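Local coordinates for prephenate dehydrogenase (Aquifex aeolicus, PDB 2G5C), which probably catalyses the NAD-dependent oxidative decarboxylation of prephenate to 4-hydroxyphenylpyruvate, a step of tyrosine biosynthesis, at residues L102-E107 / M171-H176; L143-K148 / K152-V157. All blocks are in the same frame, centred on the assembly; numbering follows the deposited sequence.

Contact 1: L102-E107 / M171-H176; sequences LVYDLE and MSPELH
V103 and Y104, on one face of helix 101-110, meet P173 and E174 in a small contact, part apolar and part polar, at the start of the long helix 173-201, just after strand 167-170. The branched V103 sets CG1 3.9 Å from P173 CG, and the two side chains cross at about a right angle. Proline suits the first turn of a helix, where its missing N-H costs no bond, and its ring gives V103 and Y104 a compact apolar surface: P173 CG lies 3.9 Å from Y104 CZ. Beyond it, the phenol of Y104 donates a hydrogen bond of 2.7 Å from OH to E174 OE1. That oxygen sits at the ring's edge, in its plane, and accepts through its syn lone pair, with the carboxylate turned 35° from the ring. A bend at chi2 (-72°) folds the E174 chain back toward the tyrosine. S172 supplies the N-cap, its OG accepting from L175 N at 3.0 Å (156°). Strand 114-120 backs V103 through F114, helix 72-85 covers L102 and L106, and strand 140-143 lies against M171 and H176 from the other segment.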
loop_
_atom_site.group_PDB
_atom_site.type_symbol
_atom_site.label_atom_id
_atom_site.label_comp_id
_atom_site.label_asym_id
_atom_site.label_seq_id
_atom_site.Cartn_x
_atom_site.Cartn_y
_atom_site.Cartn_z
ATOM N N LEU A 102 21.987 16.609 -8.288
ATOM C CA LEU A 102 23.066 16.067 -7.473
ATOM C C LEU A 102 24.192 15.489 -8.319
ATOM O O LEU A 102 25.363 15.593 -7.964
ATOM C CB LEU A 102 22.531 14.974 -6.550
ATOM C CG LEU A 102 23.595 14.199 -5.772
ATOM C CD1 LEU A 102 24.184 15.090 -4.679
ATOM C CD2 LEU A 102 22.974 12.951 -5.166
ATOM N N VAL A 103 23.834 14.868 -9.437
ATOM C CA VAL A 103 24.830 14.267 -10.307
ATOM C C VAL A 103 25.744 15.302 -10.947
ATOM O O VAL A 103 26.947 15.083 -11.045
ATOM C CB VAL A 103 24.172 13.424 -11.419
ATOM C CG1 VAL A 103 25.225 12.955 -12.408
ATOM C CG2 VAL A 103 23.469 12.223 -10.806
ATOM N N TYR A 104 25.176 16.425 -11.376
ATOM C CA TYR A 104 25.967 17.477 -12.004
ATOM C C TYR A 104 26.836 18.204 -10.986
ATOM O O TYR A 104 27.956 18.613 -11.298
ATOM C CB TYR A 104 25.053 18.472 -12.726
ATOM C CG TYR A 104 24.194 17.819 -13.789
ATOM C CD1 TYR A 104 24.775 17.167 -14.878
ATOM C CD2 TYR A 104 22.805 17.823 -13.689
ATOM C CE1 TYR A 104 23.992 16.529 -15.837
ATOM C CE2 TYR A 104 22.012 17.188 -14.644
ATOM C CZ TYR A 104 22.613 16.542 -15.712
ATOM O OH TYR A 104 21.836 15.892 -16.644
ATOM N N ASP A 105 26.327 18.367 -9.769
ATOM C CA ASP A 105 27.105 19.039 -8.737
ATOM C C ASP A 105 28.293 18.171 -8.340
ATOM O O ASP A 105 29.392 18.681 -8.108
ATOM C CB ASP A 105 26.250 19.340 -7.499
ATOM C CG ASP A 105 25.122 20.307 -7.790
ATOM O OD1 ASP A 105 25.290 21.173 -8.672
ATOM O OD2 ASP A 105 24.068 20.210 -7.127
ATOM N N LEU A 106 28.075 16.861 -8.263
ATOM C CA LEU A 106 29.151 15.952 -7.899
ATOM C C LEU A 106 30.201 15.872 -9.003
ATOM O O LEU A 106 31.391 15.716 -8.716
ATOM C CB LEU A 106 28.597 14.558 -7.572
ATOM C CG LEU A 106 27.731 14.503 -6.304
ATOM C CD1 LEU A 106 27.346 13.060 -5.992
ATOM C CD2 LEU A 106 28.497 15.100 -5.132
ATOM N N GLU A 107 29.765 15.977 -10.259
ATOM C CA GLU A 107 30.696 15.946 -11.387
ATOM C C GLU A 107 31.547 17.213 -11.368
ATOM O O GLU A 107 32.733 17.173 -11.672
ATOM C CB GLU A 107 29.958 15.881 -12.728
ATOM C CG GLU A 107 29.129 14.631 -12.979
ATOM C CD GLU A 107 28.613 14.563 -14.412
ATOM O OE1 GLU A 107 28.123 15.596 -14.920
ATOM O OE2 GLU A 107 28.692 13.478 -15.030
HETATM N N MSE A 171 19.757 5.882 -17.307
HETATM C CA MSE A 171 18.751 6.938 -17.348
HETATM C C MSE A 171 19.472 8.254 -17.134
HETATM O O MSE A 171 20.474 8.299 -16.429
HETATM C CB MSE A 171 17.731 6.777 -16.215
HETATM C CG MSE A 171 16.792 5.600 -16.323
HETATM SE SE MSE A 171 15.452 5.709 -14.916
HETATM C CE MSE A 171 14.500 7.259 -15.514
ATOM N N SER A 172 18.975 9.330 -17.731
ATOM C CA SER A 172 19.605 10.619 -17.516
ATOM C C SER A 172 19.275 11.008 -16.078
ATOM O O SER A 172 18.310 10.505 -15.497
ATOM C CB SER A 172 19.040 11.671 -18.467
ATOM O OG SER A 172 17.699 11.989 -18.132
ATOM N N PRO A 173 20.090 11.883 -15.473
ATOM C CA PRO A 173 19.839 12.312 -14.096
ATOM C C PRO A 173 18.422 12.860 -13.905
ATOM O O PRO A 173 17.771 12.592 -12.890
ATOM C CB PRO A 173 20.904 13.376 -13.882
ATOM C CG PRO A 173 22.060 12.820 -14.640
ATOM C CD PRO A 173 21.417 12.340 -15.930
ATOM N N GLU A 174 17.948 13.623 -14.887
ATOM C CA GLU A 174 16.622 14.218 -14.811
ATOM C C GLU A 174 15.484 13.227 -15.019
ATOM O O GLU A 174 14.448 13.331 -14.363
ATOM C CB GLU A 174 16.496 15.384 -15.800
ATOM C CG GLU A 174 17.260 15.213 -17.108
ATOM C CD GLU A 174 18.769 15.342 -16.934
ATOM O OE1 GLU A 174 19.230 16.392 -16.433
ATOM O OE2 GLU A 174 19.493 14.391 -17.296
ATOM N N LEU A 175 15.666 12.266 -15.918
ATOM C CA LEU A 175 14.620 11.280 -16.152
ATOM C C LEU A 175 14.462 10.410 -14.913
ATOM O O LEU A 175 13.350 10.050 -14.541
ATOM C CB LEU A 175 14.942 10.405 -17.363
ATOM C CG LEU A 175 13.872 9.362 -17.711
ATOM C CD1 LEU A 175 12.517 10.040 -17.909
ATOM C CD2 LEU A 175 14.285 8.604 -18.969
ATOM N N HIS A 176 15.578 10.077 -14.269
ATOM C CA HIS A 176 15.521 9.259 -13.059
ATOM C C HIS A 176 14.668 9.935 -11.996
ATOM O O HIS A 176 13.775 9.318 -11.428
ATOM C CB HIS A 176 16.930 9.010 -12.510
ATOM C CG HIS A 176 16.955 8.366 -11.156
ATOM N ND1 HIS A 176 16.710 9.065 -9.992
ATOM C CD2 HIS A 176 17.204 7.089 -10.780
ATOM C CE1 HIS A 176 16.809 8.247 -8.959
ATOM N NE2 HIS A 176 17.107 7.042 -9.409
#

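Contact 2: L143-K148 / K152-V157; sequences LTPTKK and KRLKLV
L143, on strand 140-143, directs its side chain at helix 151-163 and touches it through a single methyl, CD1. That carbon lies 4.0 Å from L154 CD1 and 4.1 Å from V157 CG1, so it meets residues of successive turns of the helix. A leucine suits this place on the strand because its chain spans the gap between sheet and helix, while the stubbier valine opposite packs from a helix position already facing the strand. T144 turns its side chain the other way, onto V103, P173 and H176. P145 then brings the chain back to the helix. Its CB stands 3.9 Å from L154 CD1 and equally 3.9 Å from L154 CD2, with CG also close to CD2, so the pyrrolidine ring rests against both methyls of the leucine. This loop is the strand-to-helix connection of a beta-alpha-beta crossover: strand 140-143 leads through it into helix 151-163, which returns the chain to the neighbouring parallel strand 167-170, whose Y170 packs on L143, P145 and L154. L154 reaches the loop because its CG stands anti to the backbone N (chi1 177°), which swings the forked end over to P145 and L143. Replacing L154 with an alanine would probably open a gap beneath the P145 ring and take from L143 CD1 one of its two helix partners. Past the proline the segment moves away from the helix, and T146 OG1 accepts a weak bond from K148 N, 3.2 Å long and bent to 131°, in the manner of an ST turn.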
loop_
_atom_site.group_PDB
_atom_site.type_symbol
_atom_site.label_atom_id
_atom_site.label_comp_id
_atom_site.label_asym_id
_atom_site.label_seq_id
_atom_site.Cartn_x
_atom_site.Cartn_y
_atom_site.Cartn_z
ATOM N N LEU A 143 22.105 3.644 -13.329
ATOM C CA LEU A 143 23.288 4.483 -13.407
ATOM C C LEU A 143 22.856 5.664 -14.260
ATOM O O LEU A 143 22.116 5.494 -15.232
ATOM C CB LEU A 143 24.455 3.733 -14.061
ATOM C CG LEU A 143 24.933 2.488 -13.303
ATOM C CD1 LEU A 143 26.274 2.031 -13.862
ATOM C CD2 LEU A 143 25.069 2.807 -11.815
ATOM N N THR A 144 23.287 6.859 -13.882
ATOM C CA THR A 144 22.908 8.056 -14.615
ATOM C C THR A 144 24.104 8.760 -15.246
ATOM O O THR A 144 24.569 9.791 -14.760
ATOM C CB THR A 144 22.153 9.049 -13.702
ATOM O OG1 THR A 144 22.997 9.452 -12.621
ATOM C CG2 THR A 144 20.901 8.394 -13.132
ATOM N N PRO A 145 24.621 8.201 -16.345
ATOM C CA PRO A 145 25.767 8.824 -17.009
ATOM C C PRO A 145 25.339 10.071 -17.778
ATOM O O PRO A 145 24.178 10.206 -18.175
ATOM C CB PRO A 145 26.269 7.718 -17.926
ATOM C CG PRO A 145 24.998 7.038 -18.327
ATOM C CD PRO A 145 24.252 6.938 -17.008
ATOM N N THR A 146 26.279 10.987 -17.962
ATOM C CA THR A 146 26.031 12.219 -18.697
ATOM C C THR A 146 27.061 12.287 -19.820
ATOM O O THR A 146 27.725 11.292 -20.123
ATOM C CB THR A 146 26.204 13.458 -17.804
ATOM O OG1 THR A 146 27.581 13.582 -17.424
ATOM C CG2 THR A 146 25.344 13.341 -16.558
ATOM N N LYS A 147 27.205 13.459 -20.431
ATOM C CA LYS A 147 28.169 13.613 -21.514
ATOM C C LYS A 147 29.582 13.714 -20.947
ATOM O O LYS A 147 30.544 13.293 -21.586
ATOM C CB LYS A 147 27.843 14.857 -22.345
ATOM C CG LYS A 147 28.626 14.950 -23.647
ATOM C CD LYS A 147 28.142 16.113 -24.501
ATOM C CE LYS A 147 28.849 16.155 -25.853
ATOM N NZ LYS A 147 28.309 17.242 -26.717
ATOM N N LYS A 148 29.698 14.261 -19.740
ATOM C CA LYS A 148 30.994 14.418 -19.084
ATOM C C LYS A 148 31.449 13.132 -18.399
ATOM O O LYS A 148 32.576 13.047 -17.912
ATOM C CB LYS A 148 30.928 15.539 -18.045
ATOM C CG LYS A 148 30.469 16.875 -18.601
ATOM C CD LYS A 148 30.507 17.957 -17.535
ATOM C CE LYS A 148 29.999 19.286 -18.078
ATOM N NZ LYS A 148 30.106 20.376 -17.068
ATOM N N LYS A 152 35.137 4.674 -19.371
ATOM C CA LYS A 152 35.871 3.619 -18.689
ATOM C C LYS A 152 35.347 3.429 -17.269
ATOM O O LYS A 152 35.189 2.299 -16.805
ATOM C CB LYS A 152 37.366 3.945 -18.663
ATOM C CG LYS A 152 37.979 4.130 -20.046
ATOM C CD LYS A 152 37.745 2.904 -20.929
ATOM C CE LYS A 152 38.287 3.110 -22.338
ATOM N NZ LYS A 152 39.757 3.355 -22.339
ATOM N N ARG A 153 35.076 4.534 -16.581
ATOM C CA ARG A 153 34.563 4.469 -15.215
ATOM C C ARG A 153 33.117 3.977 -15.180
ATOM O O ARG A 153 32.707 3.312 -14.229
ATOM C CB ARG A 153 34.668 5.836 -14.540
ATOM C CG ARG A 153 36.078 6.209 -14.106
ATOM C CD ARG A 153 36.070 7.495 -13.292
ATOM N NE ARG A 153 37.340 7.740 -12.612
ATOM C CZ ARG A 153 38.464 8.101 -13.221
ATOM N NH1 ARG A 153 38.493 8.264 -14.537
ATOM N NH2 ARG A 153 39.565 8.306 -12.511
ATOM N N LEU A 154 32.347 4.302 -16.214
ATOM C CA LEU A 154 30.953 3.862 -16.280
ATOM C C LEU A 154 30.911 2.344 -16.400
ATOM O O LEU A 154 30.203 1.666 -15.654
ATOM C CB LEU A 154 30.243 4.475 -17.488
ATOM C CG LEU A 154 28.792 4.015 -17.684
ATOM C CD1 LEU A 154 27.937 4.505 -16.515
ATOM C CD2 LEU A 154 28.242 4.544 -18.999
ATOM N N LYS A 155 31.681 1.819 -17.350
ATOM C CA LYS A 155 31.745 0.386 -17.586
ATOM C C LYS A 155 32.212 -0.333 -16.331
ATOM O O LYS A 155 31.708 -1.403 -15.997
ATOM C CB LYS A 155 32.700 0.076 -18.746
ATOM C CG LYS A 155 32.244 0.613 -20.095
ATOM C CD LYS A 155 33.166 0.148 -21.215
ATOM C CE LYS A 155 32.755 0.735 -22.560
ATOM N NZ LYS A 155 31.366 0.353 -22.946
ATOM N N LEU A 156 33.183 0.255 -15.642
ATOM C CA LEU A 156 33.703 -0.330 -14.415
ATOM C C LEU A 156 32.571 -0.494 -13.402
ATOM O O LEU A 156 32.233 -1.611 -13.007
ATOM C CB LEU A 156 34.798 0.567 -13.830
ATOM C CG LEU A 156 35.335 0.201 -12.443
ATOM C CD1 LEU A 156 36.002 -1.161 -12.484
ATOM C CD2 LEU A 156 36.321 1.267 -11.986
ATOM N N VAL A 157 31.985 0.629 -12.997
ATOM C CA VAL A 157 30.894 0.636 -12.030
ATOM C C VAL A 157 29.762 -0.301 -12.440
ATOM O O VAL A 157 29.158 -0.957 -11.593
ATOM C CB VAL A 157 30.341 2.069 -11.843
ATOM C CG1 VAL A 157 29.149 2.056 -10.903
ATOM C CG2 VAL A 157 31.434 2.972 -11.287
#

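From the N terminus, the chain lays down the strands and helices up to strand 91-94 before helix 101-110, which carries one half of contact 1, and then runs through strand 114-120 to strand 140-143. There contact 2 closes a short loop, 143-148 with 152-157, joining that strand to helix 151-163. Strand 167-170 follows, and at 171-176 contact 1 closes the larger loop, so contact 2 is nested wholly inside it. The two also touch directly: E107 OE2 and T146 OG1 lie 2.6 Å apart, probably hydrogen-bonded, and M171 N probably bonds to L143 O. Loop 143-148 thus links helix 101-110, helix 151-163 and the start of helix 173-201.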